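Local coordinates for protein tryptophan--tRNA ligase (Aeropyrum pernix, PDB 3A04) that charges tRNA(Trp) with L-tryptophan at the expense of ATP, which is split to AMP and diphosphate, for use in protein synthesis, at residues Pro157-Ile162 with Lys185-Leu190. Sequence-based numbering, arbitrary orientation.
Sequences PYFRLI and KMMASL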
loop_
_atom_site.group_PDB
_atom_site.type_symbol
_atom_site.label_atom_id
_atom_site.label_comp_id
_atom_site.label_asym_id
_atom_site.label_seq_id
_atom_site.Cartn_x
_atom_site.Cartn_y
_atom_site.Cartn_z
ATOM N N PRO A 157 8.733 0.853 7.776
ATOM C CA PRO A 157 7.774 0.585 8.864
ATOM C C PRO A 157 6.393 1.279 8.653
ATOM O O PRO A 157 5.306 0.732 9.028
ATOM C CB PRO A 157 8.496 1.117 10.143
ATOM C CG PRO A 157 9.882 1.486 9.733
ATOM C CD PRO A 157 9.980 1.516 8.223
ATOM N N TYR A 158 6.420 2.459 8.031
ATOM C CA TYR A 158 5.184 3.243 7.772
ATOM C C TYR A 158 4.407 2.481 6.746
ATOM O O TYR A 158 3.246 2.288 6.825
ATOM C CB TYR A 158 5.617 4.576 7.113
ATOM C CG TYR A 158 4.568 5.388 6.406
ATOM C CD1 TYR A 158 3.751 6.258 7.129
ATOM C CD2 TYR A 158 4.515 5.438 5.033
ATOM C CE1 TYR A 158 2.830 7.079 6.474
ATOM C CE2 TYR A 158 3.624 6.236 4.378
ATOM C CZ TYR A 158 2.841 7.097 5.077
ATOM O OH TYR A 158 1.978 7.892 4.361
ATOM N N PHE A 159 5.061 2.020 5.718
ATOM C CA PHE A 159 4.312 1.330 4.703
ATOM C C PHE A 159 3.835 -0.052 5.196
ATOM O O PHE A 159 2.807 -0.500 4.804
ATOM C CB PHE A 159 4.948 1.093 3.240
ATOM C CG PHE A 159 3.894 0.788 2.175
ATOM C CD1 PHE A 159 3.069 1.764 1.669
ATOM C CD2 PHE A 159 3.728 -0.490 1.668
ATOM C CE1 PHE A 159 2.128 1.453 0.736
ATOM C CE2 PHE A 159 2.770 -0.745 0.714
ATOM C CZ PHE A 159 1.995 0.222 0.289
ATOM N N ARG A 160 4.600 -0.700 6.042
ATOM C CA ARG A 160 4.111 -1.977 6.592
ATOM C C ARG A 160 2.782 -1.787 7.335
ATOM O O ARG A 160 1.900 -2.653 7.301
ATOM C CB ARG A 160 5.148 -2.547 7.553
ATOM C CG ARG A 160 4.790 -3.995 7.980
ATOM C CD ARG A 160 5.911 -4.596 8.875
ATOM N NE ARG A 160 7.227 -4.524 8.303
ATOM C CZ ARG A 160 8.324 -4.211 8.983
ATOM N NH1 ARG A 160 8.253 -3.924 10.271
ATOM N NH2 ARG A 160 9.488 -4.208 8.368
ATOM N N LEU A 161 2.568 -0.634 7.997
ATOM C CA LEU A 161 1.284 -0.509 8.629
ATOM C C LEU A 161 0.165 -0.517 7.621
ATOM O O LEU A 161 -0.930 -0.989 7.932
ATOM C CB LEU A 161 1.179 0.862 9.438
ATOM C CG LEU A 161 2.084 0.955 10.691
ATOM C CD1 LEU A 161 2.043 2.420 11.203
ATOM C CD2 LEU A 161 1.516 -0.027 11.738
ATOM N N ILE A 162 0.402 0.175 6.493
ATOM C CA ILE A 162 -0.603 0.273 5.476
ATOM C C ILE A 162 -0.918 -1.136 4.989
ATOM O O ILE A 162 -2.110 -1.499 4.826
ATOM C CB ILE A 162 -0.122 1.155 4.276
ATOM C CG1 ILE A 162 0.145 2.625 4.752
ATOM C CG2 ILE A 162 -1.185 1.136 3.141
ATOM C CD1 ILE A 162 0.890 3.477 3.659
ATOM N N LYS A 185 -8.815 5.377 -3.713
ATOM C CA LYS A 185 -9.399 5.881 -2.501
ATOM C C LYS A 185 -9.222 4.895 -1.386
ATOM O O LYS A 185 -9.097 5.267 -0.228
ATOM C CB LYS A 185 -10.925 6.210 -2.707
ATOM C CG LYS A 185 -11.050 7.526 -3.620
ATOM C CD LYS A 185 -12.481 7.761 -4.136
ATOM C CE LYS A 185 -13.407 7.968 -3.027
ATOM N NZ LYS A 185 -14.864 7.822 -3.521
ATOM N N MET A 186 -9.160 3.626 -1.703
ATOM C CA MET A 186 -8.918 2.624 -0.699
ATOM C C MET A 186 -7.518 2.797 -0.173
ATOM O O MET A 186 -7.300 2.860 0.981
ATOM C CB MET A 186 -9.061 1.127 -1.040
ATOM C CG MET A 186 -10.402 0.744 -1.711
ATOM S SD MET A 186 -10.821 -1.016 -1.705
ATOM C CE MET A 186 -10.189 -1.674 -3.255
ATOM N N MET A 187 -6.572 2.878 -1.061
ATOM C CA MET A 187 -5.178 3.120 -0.642
ATOM C C MET A 187 -5.080 4.422 0.171
ATOM O O MET A 187 -4.371 4.503 1.212
ATOM C CB MET A 187 -4.285 3.130 -1.870
ATOM C CG MET A 187 -2.813 3.429 -1.563
ATOM S SD MET A 187 -2.009 1.910 -0.893
ATOM C CE MET A 187 -2.483 0.819 -2.107
ATOM N N ALA A 188 -5.720 5.485 -0.307
ATOM C CA ALA A 188 -5.594 6.756 0.437
ATOM C C ALA A 188 -6.105 6.695 1.864
ATOM O O ALA A 188 -5.567 7.349 2.773
ATOM C CB ALA A 188 -6.322 7.870 -0.329
ATOM N N SER A 189 -7.210 5.974 2.063
ATOM C CA SER A 189 -7.767 5.856 3.380
ATOM C C SER A 189 -6.805 5.120 4.355
ATOM O O SER A 189 -6.565 5.564 5.472
ATOM C CB SER A 189 -9.107 5.147 3.261
ATOM O OG SER A 189 -9.569 4.963 4.568
ATOM N N LEU A 190 -6.251 4.002 3.929
ATOM C CA LEU A 190 -5.244 3.303 4.773
ATOM C C LEU A 190 -4.006 4.172 4.999
ATOM O O LEU A 190 -3.400 4.124 6.062
ATOM C CB LEU A 190 -4.780 1.975 4.150
ATOM C CG LEU A 190 -5.863 0.933 3.778
ATOM C CD1 LEU A 190 -5.289 -0.248 2.986
ATOM C CD2 LEU A 190 -6.534 0.395 5.002
#
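I162 makes its nearest apolar touches to L190 and M187 with its CG2 methyl, which fills the angle between these two side chains of the facing helix. The closest touch is I162 CG2 against L190 CB at 3.8 Å, the two side chains slanting across one another where the helices come nearest, with 5.6 Å from I162 CA to L190 CA. L190 then carries its CD1 methyl past the backbone of 157-162, 3.9 Å from I162 O. In the other direction I162 CG1 lies 4.1 Å from L190 O, so each of these two residues sets a branch beside the other's carbonyl oxygen.

M187 reaches the same methyl from one turn earlier. With CG anti to the backbone N (chi1 178°), the bend at chi2 (78°) places SD 4.2 Å from I162 CG2, the two side chains nearly perpendicular; the further bend at chi3 only turns the terminal methyl. In the modelled conformer of F159, SD also lies loosely, 4.5 Å from F159 CE1, approaching the ring obliquely. One face of that ring rests over I162 CB of its own helix, offset toward the rim. All four touching residues are buried, yet the helix axes stay 11.0 Å apart and the contact is small: I162 and L190 touch close to their backbones, while M187 and F159 reach it with their side-chain ends.

The second subunit packs against the same residues: F159 meets F159 of the other chain with ring planes inclined, while M187 and L190 pack on L190 and M187 of that chain. Within the subunit, I162 continues onto T191 and A194, extending the seam along helix 183-197. The arrangement is apolar helix-helix packing between helices 156-165 and 183-197 at the subunit interface, consistent with the dimeric architecture of class Ic tryptophanyl- and tyrosyl-tRNA synthetases.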